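Local structure of putative sugar phosphate isomerase (Acidithiobacillus ferrooxidans, 3L2H) at the interface of chains A and B and the interface of chains A and C. The protein probably acts as a sugar phosphate isomerase of the cupin family, most likely using a metal ion held inside its beta-barrel. Sequence-based numbering; all coordinates share one arbitrary frame. Chains: chain A/B/C, Putative sugar phosphate isomerase.

Contact 1: the interface of chains A and B. Residues chain A 81, 83, 88, 90, 94, 96; chain B 4-5, 8.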
# COMPACT_ATOMS: atom_id res chain seq x y z
N LEU A 81 4.66 -29.01 -15.68
CA LEU A 81 4.03 -28.10 -14.72
C LEU A 81 3.11 -28.94 -13.84
O LEU A 81 2.22 -29.64 -14.36
CB LEU A 81 3.25 -27.00 -15.46
CG LEU A 81 2.26 -26.12 -14.65
CD1 LEU A 81 2.97 -25.32 -13.58
CD2 LEU A 81 1.48 -25.20 -15.62
N MSE A 83 0.34 -28.51 -11.02
CA MSE A 83 -0.55 -27.46 -10.56
C MSE A 83 -1.69 -28.15 -9.85
O MSE A 83 -2.44 -28.89 -10.46
CB MSE A 83 -1.00 -26.62 -11.76
CG MSE A 83 -1.32 -25.30 -11.52
SE MSE A 83 -1.40 -24.19 -13.08
CE MSE A 83 -1.95 -25.42 -14.45
N TYR A 88 1.00 -31.01 -16.40
CA TYR A 88 0.83 -30.50 -17.76
C TYR A 88 2.19 -30.35 -18.42
O TYR A 88 3.10 -29.73 -17.86
CB TYR A 88 0.18 -29.11 -17.76
CG TYR A 88 -1.13 -29.03 -17.01
CD1 TYR A 88 -1.16 -28.76 -15.67
CD2 TYR A 88 -2.32 -29.23 -17.65
CE1 TYR A 88 -2.37 -28.68 -14.99
CE2 TYR A 88 -3.53 -29.18 -16.97
CZ TYR A 88 -3.54 -28.89 -15.66
OH TYR A 88 -4.75 -28.82 -15.00
N ILE A 90 4.82 -28.51 -20.61
CA ILE A 90 5.04 -27.15 -21.09
C ILE A 90 6.20 -27.14 -22.09
O ILE A 90 7.09 -27.99 -22.06
CB ILE A 90 5.24 -26.13 -19.91
CG1 ILE A 90 6.47 -26.48 -19.06
CG2 ILE A 90 3.97 -26.10 -19.07
CD1 ILE A 90 6.77 -25.47 -17.89
N ASP A 94 4.72 -21.16 -24.10
CA ASP A 94 3.67 -21.37 -23.12
C ASP A 94 3.81 -20.32 -22.01
O ASP A 94 4.94 -19.96 -21.62
CB ASP A 94 3.76 -22.76 -22.48
CG ASP A 94 3.39 -23.90 -23.43
OD1 ASP A 94 2.93 -23.68 -24.60
OD2 ASP A 94 3.58 -25.07 -22.96
N VAL A 96 2.13 -19.41 -18.03
CA VAL A 96 1.31 -19.78 -16.87
C VAL A 96 1.34 -18.59 -15.89
O VAL A 96 2.42 -18.00 -15.59
CB VAL A 96 1.77 -21.09 -16.21
CG1 VAL A 96 3.14 -20.95 -15.63
CG2 VAL A 96 0.79 -21.54 -15.14
N THR B 4 -7.84 -25.31 -12.88
CA THR B 4 -6.40 -24.90 -12.91
C THR B 4 -5.86 -24.82 -14.36
O THR B 4 -4.90 -24.11 -14.63
CB THR B 4 -5.43 -25.81 -12.06
OG1 THR B 4 -5.27 -27.10 -12.68
CG2 THR B 4 -5.95 -25.97 -10.66
N ARG B 5 -6.49 -25.53 -15.30
CA ARG B 5 -6.01 -25.50 -16.69
C ARG B 5 -6.09 -24.09 -17.28
O ARG B 5 -5.32 -23.76 -18.16
CB ARG B 5 -6.83 -26.50 -17.55
CG ARG B 5 -6.52 -26.53 -19.04
CD ARG B 5 -5.06 -26.86 -19.29
NE ARG B 5 -4.78 -26.89 -20.71
CZ ARG B 5 -4.54 -25.84 -21.48
NH1 ARG B 5 -4.54 -24.60 -20.98
NH2 ARG B 5 -4.31 -26.02 -22.78
N LEU B 8 -2.99 -21.82 -17.47
CA LEU B 8 -1.99 -22.12 -18.48
C LEU B 8 -2.53 -21.72 -19.85
O LEU B 8 -3.68 -22.07 -20.19
CB LEU B 8 -1.65 -23.64 -18.50
CG LEU B 8 -0.76 -24.18 -19.64
CD1 LEU B 8 0.68 -23.60 -19.59
CD2 LEU B 8 -0.75 -25.73 -19.66
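CD of B:Arg5 comes alongside the CE2 edge of the A:Tyr88 ring, raised above its plane and beyond its outline, while B:Thr4 meets the hydroxyl tip. The aliphatic stretch of B:Arg5 does the touching, CD lying 3.6 Å from CE2 of A:Tyr88. Its guanidinium turns away, 80° from the ring plane, and receives CD2 of B:Leu8 from its own chain on one face, near the rim. The same side of the tyrosine ring also faces the methyl CE of selenomethionine A:Met83. Tyrosine suits this place because it offers a broad apolar surface together with a polar end: its OH donates a hydrogen bond to the hydroxyl OG1 of B:Thr4 at 2.9 Å. Threonine brings OG1 there by setting it between its backbone N and carbonyl carbon (chi1 71°). A:Met83 and B:Thr4 run alongside each other, pointing opposite ways; the bend at the selenium puts CE 3.2 Å from the carbonyl O of B:Thr4.

The N-terminal segment of chain B, 3-10 helix 4-7 and short strand 8-9, thus lies on the cupin barrel of chain A. B:Leu8 loses more surface here than its neighbours in the patch. Its antiparallel beta bridge to A:Val96 points the B:Leu8 side chain at strands 79-83 and 86-90. With CG anti to the backbone N (chi1 171°), its fork divides: CD2 packs 4.0 Å from CB of A:Tyr88, while CD1 sits 4.2 Å from CG2 of A:Ile90.

Contact 2: the interface of chains A and B. Residues chain A 73, 75, 118, 120; chain B 37, 50, 73, 75, 118, 120.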
# COMPACT_ATOMS: atom_id res chain seq x y z
N TYR A 73 6.99 -17.66 -18.43
CA TYR A 73 6.93 -17.73 -19.88
C TYR A 73 8.11 -18.59 -20.32
O TYR A 73 9.25 -18.31 -19.97
CB TYR A 73 7.02 -16.35 -20.51
CG TYR A 73 6.76 -16.30 -22.00
CD1 TYR A 73 5.50 -16.38 -22.51
CD2 TYR A 73 7.80 -16.16 -22.90
CE1 TYR A 73 5.27 -16.35 -23.89
CE2 TYR A 73 7.56 -16.10 -24.32
CZ TYR A 73 6.27 -16.22 -24.78
OH TYR A 73 6.03 -16.17 -26.14
N LEU A 75 10.87 -20.07 -22.66
CA LEU A 75 11.66 -19.60 -23.80
C LEU A 75 12.29 -20.74 -24.63
O LEU A 75 12.30 -20.63 -25.86
CB LEU A 75 12.77 -18.62 -23.34
CG LEU A 75 12.22 -17.31 -22.75
CD1 LEU A 75 13.38 -16.52 -22.13
CD2 LEU A 75 11.45 -16.50 -23.79
N LEU A 118 11.36 -17.25 -18.40
CA LEU A 118 11.29 -15.99 -17.71
C LEU A 118 10.35 -16.19 -16.59
O LEU A 118 9.25 -16.69 -16.82
CB LEU A 118 10.71 -14.87 -18.55
CG LEU A 118 11.59 -14.13 -19.48
CD1 LEU A 118 10.71 -13.07 -20.26
CD2 LEU A 118 12.75 -13.49 -18.69
N ILE A 120 8.44 -14.06 -13.63
CA ILE A 120 8.02 -12.70 -13.43
C ILE A 120 7.19 -12.68 -12.15
O ILE A 120 6.20 -13.43 -12.07
CB ILE A 120 7.16 -12.20 -14.60
CG1 ILE A 120 7.93 -12.30 -15.93
CG2 ILE A 120 6.64 -10.75 -14.32
CD1 ILE A 120 7.03 -12.16 -17.17
N LEU B 37 -1.84 -11.48 -21.74
CA LEU B 37 -1.67 -12.80 -21.15
C LEU B 37 -2.09 -12.76 -19.69
O LEU B 37 -2.76 -13.68 -19.21
CB LEU B 37 -0.23 -13.27 -21.29
CG LEU B 37 0.39 -13.26 -22.68
CD1 LEU B 37 1.79 -13.89 -22.68
CD2 LEU B 37 -0.51 -13.99 -23.68
N LEU B 50 1.75 -9.53 -24.71
CA LEU B 50 2.50 -9.89 -25.87
C LEU B 50 2.03 -8.92 -26.96
O LEU B 50 0.82 -8.83 -27.26
CB LEU B 50 2.22 -11.35 -26.19
CG LEU B 50 3.09 -12.16 -27.09
CD1 LEU B 50 4.54 -12.19 -26.63
CD2 LEU B 50 2.53 -13.65 -27.17
N TYR B 73 10.81 -7.16 -23.08
CA TYR B 73 11.67 -8.25 -23.51
C TYR B 73 11.36 -8.56 -24.99
O TYR B 73 10.22 -8.85 -25.33
CB TYR B 73 11.47 -9.47 -22.64
CG TYR B 73 12.48 -10.57 -22.91
CD1 TYR B 73 13.77 -10.46 -22.48
CD2 TYR B 73 12.12 -11.73 -23.61
CE1 TYR B 73 14.71 -11.49 -22.69
CE2 TYR B 73 13.07 -12.76 -23.84
CZ TYR B 73 14.35 -12.62 -23.38
OH TYR B 73 15.33 -13.59 -23.62
N LEU B 75 11.06 -10.48 -28.34
CA LEU B 75 10.93 -11.88 -28.80
C LEU B 75 11.31 -12.09 -30.27
O LEU B 75 12.00 -13.04 -30.55
CB LEU B 75 9.53 -12.43 -28.57
CG LEU B 75 9.17 -12.52 -27.11
CD1 LEU B 75 7.70 -12.89 -27.00
CD2 LEU B 75 10.12 -13.46 -26.27
N LEU B 118 7.33 -8.83 -25.21
CA LEU B 118 6.58 -9.00 -24.00
C LEU B 118 6.75 -7.72 -23.23
O LEU B 118 7.89 -7.28 -23.03
CB LEU B 118 7.15 -10.12 -23.15
CG LEU B 118 6.72 -11.52 -23.24
CD1 LEU B 118 7.55 -12.32 -22.16
CD2 LEU B 118 5.16 -11.69 -23.05
N ILE B 120 5.95 -5.93 -19.58
CA ILE B 120 5.70 -6.38 -18.23
C ILE B 120 5.62 -5.13 -17.39
O ILE B 120 6.52 -4.28 -17.47
CB ILE B 120 6.83 -7.21 -17.73
CG1 ILE B 120 7.02 -8.40 -18.64
CG2 ILE B 120 6.57 -7.63 -16.24
CD1 ILE B 120 8.36 -9.12 -18.45
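A:Ile120 and B:Ile120 reach tip to tip across the two-fold axis, their CD1 methyls 3.6 Å apart and their CG2 methyls 3.7 Å apart; the two branches of a beta-branched residue thus both find a partner. A:Leu118 meets B:Leu118 in the same manner through CD1 to CD1 at 3.8 Å. The A:Leu75 and B:Leu75 side chains instead cross at about a right angle.

Aromatic-aliphatic contacts enclose these pairs. CD1 of B:Leu118 lies over one face of the A:Tyr73 ring, toward its rim, 3.9 Å from CD2, and A:Leu118 covers B:Tyr73 likewise. Each leucine methyl therefore serves both its copy and a ring. A:Tyr73 and B:Tyr73 both hold CG anti to the backbone N (chi1 -172°), which extends the ring across the boundary until OH of A:Tyr73 comes 3.8 Å from CD1 of B:Leu75. B:Leu50 adds a looser apolar contact beside that hydroxyl.

Within this patch no polar pair forms between the chains, and the tyrosine hydroxyls sit among leucine methyls, so packing here appears to rest on apolar surface. The patch is built mainly from strands 70-76 and 115-122 of both subunits, laid face to face.

Contact 3: the interface of chains A and C. Residues chain A 67, 126, 128, 139; chain C 126, 141-142.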
# COMPACT_ATOMS: atom_id res chain seq x y z
N TYR A 67 -0.23 -13.26 -1.39
CA TYR A 67 -0.22 -11.83 -1.79
C TYR A 67 0.58 -11.49 -3.06
O TYR A 67 0.22 -10.55 -3.77
CB TYR A 67 0.27 -10.92 -0.61
CG TYR A 67 -0.69 -10.90 0.52
CD1 TYR A 67 -1.73 -9.98 0.55
CD2 TYR A 67 -0.62 -11.83 1.54
CE1 TYR A 67 -2.67 -9.97 1.58
CE2 TYR A 67 -1.57 -11.83 2.61
CZ TYR A 67 -2.59 -10.90 2.60
OH TYR A 67 -3.55 -10.88 3.59
N GLN A 126 5.35 -7.77 2.44
CA GLN A 126 4.66 -8.84 3.20
C GLN A 126 4.04 -9.89 2.29
O GLN A 126 3.36 -9.58 1.29
CB GLN A 126 3.55 -8.28 4.08
CG GLN A 126 3.97 -7.38 5.27
CD GLN A 126 2.76 -7.00 6.12
OE1 GLN A 126 2.14 -6.01 5.84
NE2 GLN A 126 2.39 -7.84 7.17
N VAL A 128 2.61 -14.39 2.47
CA VAL A 128 2.41 -15.65 3.14
C VAL A 128 2.50 -16.65 1.99
O VAL A 128 1.85 -16.48 0.97
CB VAL A 128 1.06 -15.73 3.86
CG1 VAL A 128 0.85 -17.13 4.57
CG2 VAL A 128 0.87 -14.57 4.90
N TYR A 139 5.50 -16.97 6.88
CA TYR A 139 5.06 -15.61 6.96
C TYR A 139 6.31 -14.74 6.75
O TYR A 139 7.30 -14.85 7.54
CB TYR A 139 4.41 -15.29 8.31
CG TYR A 139 3.31 -16.24 8.76
CD1 TYR A 139 1.97 -15.94 8.52
CD2 TYR A 139 3.61 -17.39 9.46
CE1 TYR A 139 0.98 -16.76 8.91
CE2 TYR A 139 2.62 -18.24 9.89
CZ TYR A 139 1.28 -17.93 9.61
OH TYR A 139 0.28 -18.77 10.03
N GLN C 126 -3.33 -6.34 6.81
CA GLN C 126 -2.30 -7.21 7.39
C GLN C 126 -1.65 -6.57 8.62
O GLN C 126 -1.32 -5.39 8.61
CB GLN C 126 -1.20 -7.57 6.38
CG GLN C 126 -1.57 -8.53 5.21
CD GLN C 126 -0.32 -8.97 4.40
OE1 GLN C 126 0.17 -8.16 3.63
NE2 GLN C 126 0.22 -10.21 4.60
N ASN C 141 -4.18 -11.69 8.45
CA ASN C 141 -4.05 -11.44 7.02
C ASN C 141 -5.42 -11.51 6.33
O ASN C 141 -5.95 -12.58 6.08
CB ASN C 141 -3.11 -12.46 6.44
CG ASN C 141 -1.68 -12.24 6.90
OD1 ASN C 141 -1.11 -11.19 6.64
ND2 ASN C 141 -1.12 -13.21 7.63
N ASN C 142 -5.97 -10.35 6.01
CA ASN C 142 -7.27 -10.25 5.36
C ASN C 142 -8.32 -11.19 5.90
O ASN C 142 -8.92 -11.97 5.16
CB ASN C 142 -7.15 -10.45 3.86
CG ASN C 142 -6.54 -9.22 3.20
OD1 ASN C 142 -7.27 -8.34 2.70
ND2 ASN C 142 -5.25 -9.10 3.29
O HOH W 1 0.29 -4.04 6.75
O HOH W 2 1.36 -7.71 0.97
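A:Gln126 and C:Gln126 both have the extended backbone of strand 126-131, whereas C:Asn142, just past strand 136-141, takes a left-handed turn with positive phi and psi. The two glutamines approach tip to tip across the contact with their amides stacked nearly parallel. Two waters complete the pairing symmetrically: water 1 lies 2.9 Å from the amide OE1 of A:Gln126 and bridges to the backbone O of C:Gln126, while water 2 links the backbone O of A:Gln126 to OE1 of C:Gln126. A long, flat amide suits this place, able both to stack and to hold water.

C:Gln126 sets CG anti to its carbonyl carbon (chi1 -71°) and is extended beyond CG, which carries its amide over the A:Tyr67 ring at a 20° tilt, CD 3.5 Å from CZ of the tyrosine and displaced toward the rim. At the ring's edge, in plane, ND2 of C:Asn142 donates to the phenolic OH of A:Tyr67 over a short 2.5 Å, at 150° about the hydrogen. C:Asn141 both touches chain A and braces its neighbour: its OD1 accepts a hydrogen bond from NE2 of C:Gln126 at 2.6 Å, from above the carbonyl plane, which helps fix the rotation of the stacked amide. Its ND2 end meets CG2 of A:Val128 at 3.6 Å.

A:Tyr67 belongs to the loop between strands 64-65 and 70-76, within the conserved cupin motif that commonly supplies metal ligands; the other residues come from the consecutive strands 126-131 and 136-141 and the turn after them.

Contacts 1 and 2 belong to one A-B interface, their C-alpha centres about 15 Å apart; contact 3, about 25 Å from contact 1 and 27 Å from contact 2, joins chain A to another neighbour. Strand 70-76 of contact 2 leads into strand 79-83 of contact 1, while strand 115-122 of contact 2 is followed by strand 126-131 of contact 3, so the sequence connects all three. Each interface has two-fold symmetry, and chain A can use both at once. The four-copy assembly is thus consistent with a dimer of dimers, although the structure alone does not show that it forms in solution.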